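Local coordinates for protein neurotoxin (Clostridium botulinum, PDB 2QN0) that acts as the zinc-dependent light chain protease of botulinum neurotoxin type C1, probably cleaving two SNARE proteins, syntaxin and SNAP-25, at residues Met199-Asn204 with Thr381-Asn386; Thr122-Phe127 with Ala301-Ser306; Thr40-Val45 with Asn153-Ile158; Tyr239-Pro244 with Glu349-Leu354. All blocks are in the same frame, centred on the assembly; numbering follows the deposited sequence.

Interaction 1. Residues Met199-Asn204 with Thr381-Asn386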
loop_
_atom_site.group_PDB
_atom_site.type_symbol
_atom_site.label_atom_id
_atom_site.label_comp_id
_atom_site.label_asym_id
_atom_site.label_seq_id
_atom_site.Cartn_x
_atom_site.Cartn_y
_atom_site.Cartn_z
ATOM N N MET A 199 12.053 -9.123 5.316
ATOM C CA MET A 199 12.341 -9.194 3.889
ATOM C C MET A 199 12.356 -10.554 3.210
ATOM O O MET A 199 12.953 -11.513 3.695
ATOM C CB MET A 199 13.680 -8.508 3.617
ATOM C CG MET A 199 13.754 -7.077 4.114
ATOM S SD MET A 199 15.452 -6.485 4.156
ATOM C CE MET A 199 15.924 -6.963 5.835
ATOM N N LEU A 200 11.705 -10.604 2.055
ATOM C CA LEU A 200 11.636 -11.802 1.234
ATOM C C LEU A 200 13.011 -11.973 0.585
ATOM O O LEU A 200 13.670 -10.983 0.253
ATOM C CB LEU A 200 10.539 -11.599 0.178
ATOM C CG LEU A 200 10.298 -12.548 -0.997
ATOM C CD1 LEU A 200 8.857 -12.370 -1.487
ATOM C CD2 LEU A 200 11.286 -12.258 -2.117
ATOM N N THR A 201 13.458 -13.219 0.429
ATOM C CA THR A 201 14.755 -13.491 -0.189
ATOM C C THR A 201 14.577 -14.271 -1.489
ATOM O O THR A 201 13.627 -15.043 -1.632
ATOM C CB THR A 201 15.679 -14.276 0.765
ATOM O OG1 THR A 201 15.020 -15.471 1.199
ATOM C CG2 THR A 201 16.027 -13.421 1.986
ATOM N N TYR A 202 15.502 -14.078 -2.424
ATOM C CA TYR A 202 15.421 -14.714 -3.739
ATOM C C TYR A 202 16.797 -14.814 -4.394
ATOM O O TYR A 202 17.759 -14.200 -3.927
ATOM C CB TYR A 202 14.518 -13.858 -4.628
ATOM C CG TYR A 202 14.994 -12.419 -4.657
ATOM C CD1 TYR A 202 15.978 -12.005 -5.558
ATOM C CD2 TYR A 202 14.569 -11.510 -3.687
ATOM C CE1 TYR A 202 16.537 -10.732 -5.484
ATOM C CE2 TYR A 202 15.125 -10.231 -3.603
ATOM C CZ TYR A 202 16.110 -9.854 -4.499
ATOM O OH TYR A 202 16.706 -8.616 -4.386
ATOM N N SER A 203 16.880 -15.582 -5.481
ATOM C CA SER A 203 18.122 -15.732 -6.236
ATOM C C SER A 203 17.872 -15.399 -7.711
ATOM O O SER A 203 18.806 -15.093 -8.454
ATOM C CB SER A 203 18.682 -17.155 -6.103
ATOM O OG SER A 203 17.773 -18.131 -6.577
ATOM N N ASN A 204 16.610 -15.461 -8.130
ATOM C CA ASN A 204 16.234 -15.141 -9.510
ATOM C C ASN A 204 16.001 -13.635 -9.498
ATOM O O ASN A 204 14.879 -13.174 -9.290
ATOM C CB ASN A 204 14.947 -15.885 -9.893
ATOM C CG ASN A 204 14.485 -15.574 -11.303
ATOM O OD1 ASN A 204 15.230 -15.018 -12.111
ATOM N ND2 ASN A 204 13.247 -15.944 -11.610
ATOM N N THR A 381 14.530 -18.454 3.001
ATOM C CA THR A 381 14.203 -18.019 4.351
ATOM C C THR A 381 14.261 -16.499 4.432
ATOM O O THR A 381 15.231 -15.885 3.995
ATOM C CB THR A 381 15.177 -18.608 5.392
ATOM O OG1 THR A 381 15.209 -20.034 5.259
ATOM C CG2 THR A 381 14.717 -18.259 6.801
ATOM N N PRO A 382 13.210 -15.872 4.977
ATOM C CA PRO A 382 13.161 -14.413 5.106
ATOM C C PRO A 382 14.245 -13.917 6.057
ATOM O O PRO A 382 14.667 -14.644 6.959
ATOM C CB PRO A 382 11.762 -14.160 5.673
ATOM C CG PRO A 382 10.974 -15.348 5.217
ATOM C CD PRO A 382 11.944 -16.476 5.424
ATOM N N VAL A 383 14.695 -12.687 5.847
ATOM C CA VAL A 383 15.712 -12.096 6.708
ATOM C C VAL A 383 15.218 -10.754 7.223
ATOM O O VAL A 383 14.230 -10.211 6.730
ATOM C CB VAL A 383 17.053 -11.869 5.955
ATOM C CG1 VAL A 383 17.648 -13.206 5.532
ATOM C CG2 VAL A 383 16.837 -10.973 4.742
ATOM N N THR A 384 15.890 -10.233 8.241
ATOM C CA THR A 384 15.530 -8.935 8.781
ATOM C C THR A 384 16.819 -8.219 9.155
ATOM O O THR A 384 17.910 -8.779 9.027
ATOM C CB THR A 384 14.598 -9.056 10.009
ATOM O OG1 THR A 384 14.107 -7.755 10.357
ATOM C CG2 THR A 384 15.335 -9.652 11.203
ATOM N N ALA A 385 16.697 -6.973 9.592
ATOM C CA ALA A 385 17.861 -6.187 9.961
ATOM C C ALA A 385 17.411 -4.973 10.754
ATOM O O ALA A 385 16.223 -4.657 10.793
ATOM C CB ALA A 385 18.608 -5.740 8.703
ATOM N N ASN A 386 18.363 -4.300 11.392
ATOM C CA ASN A 386 18.056 -3.105 12.168
ATOM C C ASN A 386 18.165 -1.939 11.201
ATOM O O ASN A 386 19.181 -1.242 11.156
ATOM C CB ASN A 386 19.059 -2.950 13.312
ATOM C CG ASN A 386 19.184 -4.211 14.141
ATOM O OD1 ASN A 386 18.183 -4.816 14.526
ATOM N ND2 ASN A 386 20.418 -4.611 14.428
#

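Interaction 2. Residues Thr122-Phe127 with Ala301-Ser306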
loop_
_atom_site.group_PDB
_atom_site.type_symbol
_atom_site.label_atom_id
_atom_site.label_comp_id
_atom_site.label_asym_id
_atom_site.label_seq_id
_atom_site.Cartn_x
_atom_site.Cartn_y
_atom_site.Cartn_z
ATOM N N THR A 122 -24.595 5.799 -4.278
ATOM C CA THR A 122 -24.728 7.212 -3.938
ATOM C C THR A 122 -25.510 7.916 -5.045
ATOM O O THR A 122 -25.242 7.707 -6.227
ATOM C CB THR A 122 -23.349 7.892 -3.822
ATOM O OG1 THR A 122 -22.582 7.245 -2.801
ATOM C CG2 THR A 122 -23.509 9.368 -3.480
ATOM N N PRO A 123 -26.504 8.745 -4.682
ATOM C CA PRO A 123 -27.275 9.445 -5.713
ATOM C C PRO A 123 -26.339 10.265 -6.593
ATOM O O PRO A 123 -25.354 10.826 -6.109
ATOM C CB PRO A 123 -28.223 10.319 -4.897
ATOM C CG PRO A 123 -28.476 9.478 -3.686
ATOM C CD PRO A 123 -27.088 8.967 -3.347
ATOM N N ILE A 124 -26.649 10.338 -7.883
ATOM C CA ILE A 124 -25.819 11.078 -8.826
ATOM C C ILE A 124 -25.583 12.547 -8.459
ATOM O O ILE A 124 -24.548 13.117 -8.813
ATOM C CB ILE A 124 -26.416 11.002 -10.252
ATOM C CG1 ILE A 124 -26.395 9.549 -10.737
ATOM C CG2 ILE A 124 -25.627 11.885 -11.206
ATOM C CD1 ILE A 124 -27.000 9.347 -12.113
ATOM N N ASN A 125 -26.523 13.161 -7.749
ATOM C CA ASN A 125 -26.369 14.570 -7.381
ATOM C C ASN A 125 -25.745 14.773 -6.002
ATOM O O ASN A 125 -25.721 15.892 -5.490
ATOM C CB ASN A 125 -27.731 15.275 -7.408
ATOM C CG ASN A 125 -28.650 14.823 -6.284
ATOM O OD1 ASN A 125 -28.311 13.933 -5.500
ATOM N ND2 ASN A 125 -29.826 15.438 -6.202
ATOM N N THR A 126 -25.211 13.705 -5.421
ATOM C CA THR A 126 -24.657 13.778 -4.074
ATOM C C THR A 126 -23.179 13.455 -3.869
ATOM O O THR A 126 -22.617 12.589 -4.539
ATOM C CB THR A 126 -25.461 12.848 -3.142
ATOM O OG1 THR A 126 -26.835 13.250 -3.141
ATOM C CG2 THR A 126 -24.914 12.890 -1.716
ATOM N N PHE A 127 -22.569 14.179 -2.930
ATOM C CA PHE A 127 -21.182 13.964 -2.509
ATOM C C PHE A 127 -21.369 13.386 -1.105
ATOM O O PHE A 127 -21.932 14.057 -0.243
ATOM C CB PHE A 127 -20.404 15.283 -2.364
ATOM C CG PHE A 127 -19.645 15.714 -3.597
ATOM C CD1 PHE A 127 -19.427 14.845 -4.660
ATOM C CD2 PHE A 127 -19.114 17.001 -3.671
ATOM C CE1 PHE A 127 -18.689 15.253 -5.778
ATOM C CE2 PHE A 127 -18.375 17.417 -4.782
ATOM C CZ PHE A 127 -18.162 16.541 -5.838
ATOM N N ALA A 301 -17.621 11.847 -14.348
ATOM C CA ALA A 301 -17.712 13.177 -14.946
ATOM C C ALA A 301 -19.170 13.632 -14.943
ATOM O O ALA A 301 -19.468 14.797 -14.676
ATOM C CB ALA A 301 -17.167 13.154 -16.373
ATOM N N LYS A 302 -20.075 12.701 -15.235
ATOM C CA LYS A 302 -21.502 13.000 -15.252
ATOM C C LYS A 302 -21.948 13.435 -13.858
ATOM O O LYS A 302 -22.709 14.392 -13.709
ATOM C CB LYS A 302 -22.298 11.767 -15.689
ATOM C CG LYS A 302 -23.803 11.937 -15.594
ATOM C CD LYS A 302 -24.530 10.663 -15.993
ATOM C CE LYS A 302 -26.036 10.830 -15.872
ATOM N NZ LYS A 302 -26.535 11.943 -16.729
ATOM N N ARG A 303 -21.474 12.727 -12.836
ATOM C CA ARG A 303 -21.826 13.068 -11.464
ATOM C C ARG A 303 -21.346 14.479 -11.149
ATOM O O ARG A 303 -22.083 15.273 -10.567
ATOM C CB ARG A 303 -21.193 12.075 -10.478
ATOM C CG ARG A 303 -21.912 10.733 -10.368
ATOM C CD ARG A 303 -21.133 9.770 -9.476
ATOM N NE ARG A 303 -21.791 8.475 -9.312
ATOM C CZ ARG A 303 -22.679 8.192 -8.362
ATOM N NH1 ARG A 303 -23.031 9.113 -7.473
ATOM N NH2 ARG A 303 -23.207 6.978 -8.291
ATOM N N LEU A 304 -20.115 14.795 -11.546
ATOM C CA LEU A 304 -19.555 16.115 -11.279
ATOM C C LEU A 304 -20.364 17.244 -11.911
ATOM O O LEU A 304 -20.276 18.395 -11.480
ATOM C CB LEU A 304 -18.100 16.183 -11.747
ATOM C CG LEU A 304 -17.119 15.318 -10.941
ATOM C CD1 LEU A 304 -15.729 15.417 -11.543
ATOM C CD2 LEU A 304 -17.109 15.774 -9.474
ATOM N N ASN A 305 -21.154 16.920 -12.929
ATOM C CA ASN A 305 -21.985 17.927 -13.581
ATOM C C ASN A 305 -23.368 17.962 -12.939
ATOM O O ASN A 305 -24.219 18.755 -13.340
ATOM C CB ASN A 305 -22.162 17.619 -15.074
ATOM C CG ASN A 305 -20.886 17.778 -15.866
ATOM O OD1 ASN A 305 -20.155 18.755 -15.706
ATOM N ND2 ASN A 305 -20.620 16.820 -16.748
ATOM N N SER A 306 -23.586 17.112 -11.938
ATOM C CA SER A 306 -24.894 17.025 -11.290
ATOM C C SER A 306 -24.940 17.251 -9.782
ATOM O O SER A 306 -26.015 17.180 -9.186
ATOM C CB SER A 306 -25.505 15.650 -11.578
ATOM O OG SER A 306 -25.351 15.298 -12.942
HETATM O O HOH W 1 -22.410 11.916 -7.254
#

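Interaction 3. Residues Thr40-Val45 with Asn153-Ile158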
loop_
_atom_site.group_PDB
_atom_site.type_symbol
_atom_site.label_atom_id
_atom_site.label_comp_id
_atom_site.label_asym_id
_atom_site.label_seq_id
_atom_site.Cartn_x
_atom_site.Cartn_y
_atom_site.Cartn_z
ATOM N N THR A 40 2.121 12.244 6.167
ATOM C CA THR A 40 2.069 13.449 5.350
ATOM C C THR A 40 0.708 13.487 4.666
ATOM O O THR A 40 0.176 12.452 4.274
ATOM C CB THR A 40 3.196 13.489 4.289
ATOM O OG1 THR A 40 3.160 14.751 3.610
ATOM C CG2 THR A 40 3.033 12.369 3.272
ATOM N N GLY A 41 0.130 14.677 4.552
ATOM C CA GLY A 41 -1.169 14.791 3.915
ATOM C C GLY A 41 -2.201 13.810 4.442
ATOM O O GLY A 41 -2.421 13.705 5.652
ATOM N N ASN A 42 -2.824 13.066 3.530
ATOM C CA ASN A 42 -3.860 12.118 3.905
ATOM C C ASN A 42 -3.375 10.682 4.110
ATOM O O ASN A 42 -4.158 9.739 4.022
ATOM C CB ASN A 42 -4.979 12.159 2.862
ATOM C CG ASN A 42 -5.583 13.552 2.712
ATOM O OD1 ASN A 42 -5.858 14.005 1.601
ATOM N ND2 ASN A 42 -5.799 14.229 3.835
ATOM N N ILE A 43 -2.084 10.518 4.380
ATOM C CA ILE A 43 -1.524 9.195 4.640
ATOM C C ILE A 43 -1.251 9.100 6.142
ATOM O O ILE A 43 -0.475 9.886 6.687
ATOM C CB ILE A 43 -0.190 8.970 3.907
ATOM C CG1 ILE A 43 -0.395 9.050 2.390
ATOM C CG2 ILE A 43 0.374 7.594 4.286
ATOM C CD1 ILE A 43 0.900 8.920 1.598
ATOM N N TRP A 44 -1.892 8.139 6.798
ATOM C CA TRP A 44 -1.732 7.938 8.234
ATOM C C TRP A 44 -1.157 6.567 8.540
ATOM O O TRP A 44 -1.236 5.650 7.724
ATOM C CB TRP A 44 -3.084 8.046 8.940
ATOM C CG TRP A 44 -3.679 9.413 8.929
ATOM C CD1 TRP A 44 -4.277 10.047 7.876
ATOM C CD2 TRP A 44 -3.714 10.329 10.026
ATOM N NE1 TRP A 44 -4.684 11.308 8.252
ATOM C CE2 TRP A 44 -4.349 11.506 9.567
ATOM C CE3 TRP A 44 -3.269 10.271 11.356
ATOM C CZ2 TRP A 44 -4.551 12.619 10.393
ATOM C CZ3 TRP A 44 -3.468 11.381 12.178
ATOM C CH2 TRP A 44 -4.105 12.538 11.691
ATOM N N VAL A 45 -0.573 6.431 9.726
ATOM C CA VAL A 45 -0.039 5.151 10.151
ATOM C C VAL A 45 -0.512 4.836 11.566
ATOM O O VAL A 45 -0.473 5.694 12.451
ATOM C CB VAL A 45 1.512 5.123 10.113
ATOM C CG1 VAL A 45 2.085 6.234 10.971
ATOM C CG2 VAL A 45 2.015 3.763 10.602
ATOM N N ASN A 153 -10.772 11.846 7.013
ATOM C CA ASN A 153 -10.854 11.017 5.817
ATOM C C ASN A 153 -9.475 10.669 5.274
ATOM O O ASN A 153 -8.977 11.316 4.355
ATOM C CB ASN A 153 -11.662 11.737 4.733
ATOM C CG ASN A 153 -13.161 11.621 4.939
ATOM O OD1 ASN A 153 -13.674 11.835 6.039
ATOM N ND2 ASN A 153 -13.874 11.288 3.870
ATOM N N PRO A 154 -8.830 9.645 5.849
ATOM C CA PRO A 154 -7.506 9.263 5.357
ATOM C C PRO A 154 -7.689 8.672 3.960
ATOM O O PRO A 154 -8.768 8.172 3.636
ATOM C CB PRO A 154 -7.059 8.176 6.342
ATOM C CG PRO A 154 -7.901 8.413 7.567
ATOM C CD PRO A 154 -9.235 8.805 6.988
ATOM N N SER A 155 -6.657 8.740 3.129
ATOM C CA SER A 155 -6.737 8.127 1.808
ATOM C C SER A 155 -6.051 6.772 1.936
ATOM O O SER A 155 -6.428 5.796 1.285
ATOM C CB SER A 155 -6.022 8.974 0.756
ATOM O OG SER A 155 -6.802 10.108 0.421
ATOM N N VAL A 156 -5.044 6.728 2.803
ATOM C CA VAL A 156 -4.288 5.509 3.055
ATOM C C VAL A 156 -3.928 5.405 4.533
ATOM O O VAL A 156 -3.465 6.372 5.137
ATOM C CB VAL A 156 -2.962 5.482 2.258
ATOM C CG1 VAL A 156 -2.188 4.201 2.584
ATOM C CG2 VAL A 156 -3.235 5.577 0.762
ATOM N N ILE A 157 -4.167 4.237 5.114
ATOM C CA ILE A 157 -3.790 3.996 6.503
ATOM C C ILE A 157 -2.839 2.807 6.493
ATOM O O ILE A 157 -3.197 1.720 6.037
ATOM C CB ILE A 157 -4.987 3.624 7.399
ATOM C CG1 ILE A 157 -5.991 4.774 7.457
ATOM C CG2 ILE A 157 -4.486 3.296 8.814
ATOM C CD1 ILE A 157 -7.214 4.465 8.308
ATOM N N ILE A 158 -1.617 3.019 6.965
ATOM C CA ILE A 158 -0.649 1.934 7.036
ATOM C C ILE A 158 -0.718 1.365 8.448
ATOM O O ILE A 158 -0.678 2.115 9.423
ATOM C CB ILE A 158 0.777 2.444 6.767
ATOM C CG1 ILE A 158 0.871 2.947 5.324
ATOM C CG2 ILE A 158 1.791 1.332 7.038
ATOM C CD1 ILE A 158 2.151 3.644 5.005
HETATM O O HOH W 2 -6.503 12.915 6.111
#

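Interaction 4. Residues Tyr239-Pro244 with Glu349-Leu354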
loop_
_atom_site.group_PDB
_atom_site.type_symbol
_atom_site.label_atom_id
_atom_site.label_comp_id
_atom_site.label_asym_id
_atom_site.label_seq_id
_atom_site.Cartn_x
_atom_site.Cartn_y
_atom_site.Cartn_z
ATOM N N TYR A 239 -7.475 5.676 -7.366
ATOM C CA TYR A 239 -7.957 6.133 -8.665
ATOM C C TYR A 239 -9.084 5.284 -9.248
ATOM O O TYR A 239 -9.522 5.502 -10.381
ATOM C CB TYR A 239 -6.780 6.236 -9.631
ATOM C CG TYR A 239 -5.879 7.401 -9.287
ATOM C CD1 TYR A 239 -6.187 8.693 -9.716
ATOM C CD2 TYR A 239 -4.761 7.227 -8.471
ATOM C CE1 TYR A 239 -5.406 9.785 -9.338
ATOM C CE2 TYR A 239 -3.975 8.310 -8.086
ATOM C CZ TYR A 239 -4.303 9.583 -8.522
ATOM O OH TYR A 239 -3.530 10.653 -8.136
ATOM N N GLY A 240 -9.548 4.320 -8.460
ATOM C CA GLY A 240 -10.660 3.477 -8.871
ATOM C C GLY A 240 -10.440 2.564 -10.059
ATOM O O GLY A 240 -11.376 2.298 -10.821
ATOM N N ILE A 241 -9.219 2.068 -10.217
ATOM C CA ILE A 241 -8.922 1.175 -11.329
ATOM C C ILE A 241 -8.454 -0.206 -10.878
ATOM O O ILE A 241 -7.839 -0.944 -11.650
ATOM C CB ILE A 241 -7.859 1.782 -12.267
ATOM C CG1 ILE A 241 -6.546 2.005 -11.507
ATOM C CG2 ILE A 241 -8.375 3.094 -12.841
ATOM C CD1 ILE A 241 -5.367 2.301 -12.403
ATOM N N ALA A 242 -8.745 -0.559 -9.629
ATOM C CA ALA A 242 -8.351 -1.867 -9.109
ATOM C C ALA A 242 -9.042 -2.978 -9.898
ATOM O O ALA A 242 -10.207 -2.847 -10.278
ATOM C CB ALA A 242 -8.716 -1.978 -7.626
ATOM N N ILE A 243 -8.317 -4.062 -10.153
ATOM C CA ILE A 243 -8.873 -5.201 -10.885
ATOM C C ILE A 243 -9.392 -6.204 -9.862
ATOM O O ILE A 243 -8.696 -6.525 -8.898
ATOM C CB ILE A 243 -7.797 -5.907 -11.743
ATOM C CG1 ILE A 243 -7.102 -4.897 -12.662
ATOM C CG2 ILE A 243 -8.437 -7.035 -12.555
ATOM C CD1 ILE A 243 -8.004 -4.269 -13.688
ATOM N N PRO A 244 -10.624 -6.708 -10.048
ATOM C CA PRO A 244 -11.190 -7.676 -9.103
ATOM C C PRO A 244 -10.245 -8.857 -8.883
ATOM O O PRO A 244 -9.570 -9.304 -9.812
ATOM C CB PRO A 244 -12.497 -8.089 -9.776
ATOM C CG PRO A 244 -12.890 -6.854 -10.518
ATOM C CD PRO A 244 -11.580 -6.421 -11.133
ATOM N N GLU A 349 -3.060 8.315 -20.866
ATOM C CA GLU A 349 -1.775 8.651 -20.269
ATOM C C GLU A 349 -1.787 8.353 -18.771
ATOM O O GLU A 349 -0.841 7.772 -18.237
ATOM C CB GLU A 349 -1.457 10.130 -20.510
ATOM C CG GLU A 349 -0.195 10.617 -19.817
ATOM C CD GLU A 349 0.083 12.086 -20.077
ATOM O OE1 GLU A 349 -0.841 12.908 -19.898
ATOM O OE2 GLU A 349 1.226 12.419 -20.454
ATOM N N LEU A 350 -2.863 8.749 -18.100
ATOM C CA LEU A 350 -2.999 8.512 -16.666
ATOM C C LEU A 350 -3.048 7.017 -16.367
ATOM O O LEU A 350 -2.335 6.520 -15.487
ATOM C CB LEU A 350 -4.273 9.178 -16.140
ATOM C CG LEU A 350 -4.626 8.908 -14.673
ATOM C CD1 LEU A 350 -3.492 9.402 -13.776
ATOM C CD2 LEU A 350 -5.931 9.614 -14.321
ATOM N N TYR A 351 -3.889 6.295 -17.103
ATOM C CA TYR A 351 -4.016 4.862 -16.887
ATOM C C TYR A 351 -2.671 4.167 -17.061
ATOM O O TYR A 351 -2.333 3.266 -16.296
ATOM C CB TYR A 351 -5.036 4.256 -17.857
ATOM C CG TYR A 351 -5.464 2.856 -17.481
ATOM C CD1 TYR A 351 -6.486 2.642 -16.558
ATOM C CD2 TYR A 351 -4.833 1.740 -18.034
ATOM C CE1 TYR A 351 -6.876 1.352 -16.196
ATOM C CE2 TYR A 351 -5.213 0.447 -17.678
ATOM C CZ TYR A 351 -6.231 0.260 -16.761
ATOM O OH TYR A 351 -6.607 -1.016 -16.404
ATOM N N ASN A 352 -1.905 4.582 -18.068
ATOM C CA ASN A 352 -0.602 3.977 -18.315
ATOM C C ASN A 352 0.346 4.248 -17.152
ATOM O O ASN A 352 1.089 3.364 -16.730
ATOM C CB ASN A 352 0.009 4.511 -19.609
ATOM C CG ASN A 352 1.340 3.861 -19.924
ATOM O OD1 ASN A 352 2.393 4.482 -19.801
ATOM N ND2 ASN A 352 1.298 2.594 -20.317
ATOM N N GLU A 353 0.322 5.474 -16.640
ATOM C CA GLU A 353 1.170 5.832 -15.506
ATOM C C GLU A 353 0.874 4.936 -14.309
ATOM O O GLU A 353 1.776 4.346 -13.714
ATOM C CB GLU A 353 0.920 7.280 -15.086
ATOM C CG GLU A 353 1.644 8.327 -15.904
ATOM C CD GLU A 353 1.234 9.730 -15.510
ATOM O OE1 GLU A 353 0.995 9.960 -14.303
ATOM O OE2 GLU A 353 1.157 10.601 -16.402
ATOM N N LEU A 354 -0.405 4.848 -13.964
ATOM C CA LEU A 354 -0.854 4.067 -12.815
ATOM C C LEU A 354 -0.613 2.565 -12.882
ATOM O O LEU A 354 -0.461 1.920 -11.845
ATOM C CB LEU A 354 -2.349 4.311 -12.583
ATOM C CG LEU A 354 -2.752 5.761 -12.311
ATOM C CD1 LEU A 354 -4.262 5.859 -12.217
ATOM C CD2 LEU A 354 -2.096 6.237 -11.013
HETATM O O HOH W 3 -8.295 -1.132 -14.318
#

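Interaction 1. Residues Met199-Asn204 with Thr381-Asn386
Met199 and Val383 form a single antiparallel bridge, a hydrogen-bonded pair that joins residues Met199-Asn204 to Thr381-Asn386, two largely irregular segments of the zinc protease domain carrying the short strands 201-202 and 383-384. The backbone evidence is reciprocal: Met199 N donates to Val383 O at 2.8 Å, and Val383 N returns a bond to Met199 O at 3.0 Å. That same Met199 O also takes a CA-H...O contact from Pro382 CA.

One side-chain bond prolongs the pairing. Thr201 OG1 gives its proton to Thr381 O at 2.8 Å, from well above the carbonyl plane rather than along a lone pair. Its chi1 of 55° sets OG1 between the backbone N and the carbonyl carbon, while a weak bond from Tyr380 N reaches the same hydroxyl.

Apolar contacts fill the rest. The Thr201 CG2 methyl meets Val383 CG2 at 3.8 Å. Cys220 of strand 219-220 touches both Met199 and Val383, tying the bridge to the sheet that Thr201 and Tyr202 belong to. Met199 bends at chi3 (-90°), which turns its terminal methyl back over the partner chain: CE lies 3.6 Å from Thr384 CA and 4.1 Å from Ala385 CB.

Interaction 2. Residues Thr122-Phe127 with Ala301-Ser306
Arg303 reaches from the last turn of helix 283-304 to the backbone of Thr122 and grips one oxygen with two nitrogens. NH1 of Arg303 lies 2.9 Å from Thr122 O and NH2 of Arg303 lies 3.0 Å from it, an end-on fork in which the oxygen stays close to the guanidinium plane. The two bonds differ at the acceptor: NH2 arrives in the carbonyl plane, NH1 from above it. An extended chain from CG to NE carries the guanidinium this far.

Arg303 NH1 also donates to a water at 2.9 Å, itself lying at the guanidinium edge. The water also contacts Ile124 O and Thr126 O, so it links the arginine to the type I turn of Pro123-Thr126, which is closed by Thr126 N to Pro123 O.

Beside this polar cluster, Ile124 CG2 touches both Arg303 CG and Ser306 CB, 3.8 Å from the latter. Ser306 is itself placed by a bond from its OG to Lys302 O at 2.9 Å, and Ser306 O receives a CA-H...O contact from Asn125 CA. Deeper in, Leu304 CD2 meets the edge of the Phe127 ring at CZ, 3.9 Å away, and Leu326 of helix 319-330 touches both side chains. Thr126 and Phe127 already lie on strand 126-128, which pairs in parallel with strand 309-311 just after the second segment.

Chemically, the arginine charge is met here by neutral carbonyl oxygen and water; the shared acceptor probably becomes more polarised, and the planar fork should restrict rotation of the guanidinium.

Interaction 3. Residues Thr40-Val45 with Asn153-Ile158
Ile43, Val45, Val156 and Ile158 place their side chains on one face of a parallel strand pair and form its apolar centre. Ile43 CG1 approaches Val156 CB at 4.4 Å, and Ile43 CG2 reaches diagonally to Ile158 CD1. In Val45, CG2 stands anti to the backbone N, where it meets Ile158 CB at 4.2 Å. Trp44 and Ile157 occupy the other face; there the five-membered ring of the indole comes obliquely to Pro154, CD1 of Trp44 lying 3.7 Å from Pro154 CB.

Backbone bonds fix the register of the two strands. Trp44 N donates to Val156 O at 2.9 Å and Ile158 N donates to Trp44 O at 2.8 Å, both nearly straight, so Trp44 uses both its polar backbone atoms on the neighbouring strand. The axes of the pieces 43-45 and 156-158 come within 4.5 Å, with 23° between their directions.

Toward the polar edge, Asn42 O takes a bond from Ser155 N at 2.8 Å and a weak, longer one from Val156 N. A water accepts from Asn42 ND2 at 2.7 Å and, in the indole plane, from Trp44 NE1, bridging the side chains ahead of the strand. A type II' turn, Thr40-Ile43, leads the chain into this edge.

The pair lies within the mixed sheet, between strands 34-38 and 190-193. Phe94 of helix 80-97 touches both Ile43 and Ile158, Leu110 of helix 101-112 touches Ile43, and Ala36 and Arg38 of strand 34-38 touch Trp44.

Interaction 4. Residues Tyr239-Pro244 with Glu349-Leu354
Leu354 packs against Tyr239 and Ile241 where the chain leaves the zinc-binding helix 223-238 through a Schellman motif, with Gly240 at positive phi (65°). The leucine belongs to helix 344-357, and its atoms trace the contact from root to tip.

At the root, Leu354 CB meets Ile241 CD1 at 3.6 Å. Past CG the branches divide. CD1 of Leu354 lies 3.6 Å from Tyr239 CB and is almost as near to Tyr239 CG, while also approaching Ile241 CD1. The second methyl, Leu354 CD2, reaches farther along the ring, 3.8 Å from Tyr239 CD2, with CE2 next. Both methyls therefore follow one side of the phenol from CB outward, the two side chains crossing at about a right angle. The ring's far end is anchored separately: Tyr239 OH is hydrogen-bonded to Asp113.

Ile241 touches both Leu354 and Tyr351. With chi1 at 61°, CG1 lies between the backbone N and the carbonyl carbon and carries CD1 to Leu354, whereas CG2 approaches Tyr351 CE1 at 4.1 Å. Tyr297 of helix 283-304 also touches Ile241, and Ala293 of that helix touches Tyr351. Met235 of helix 223-238 adds to the cover on Leu354, so the contact sits where helices 223-238, 283-304 and 344-357 meet.

No direct hydrogen bond crosses between the two segments; a water makes the polar link. It donates to Ile241 O at 2.7 Å and lies in the ring plane of Tyr351, 2.7 Å from OH.

Overall arrangement
All four contacts lie in one zinc protease domain, whose metal is held by His229, His233 and Glu269. Interaction 4 lies nearer the metal than interaction 3 does by side-chain distance, Ile243 being about 11 Å from the zinc and Val156 about 14 Å. The loop of interaction 4 directly follows the helix of the two histidines. The centres of interactions 3 and 4 are 20 Å apart, with nearest atoms about 9 Å apart. Helix 283-304 connects interaction 2, at its end, with interaction 4, along its side; the centres of interactions 2 and 4 are 21 Å apart. Interactions 1 and 2 lie on opposite sides of the chain's centre, 47 Å between centres.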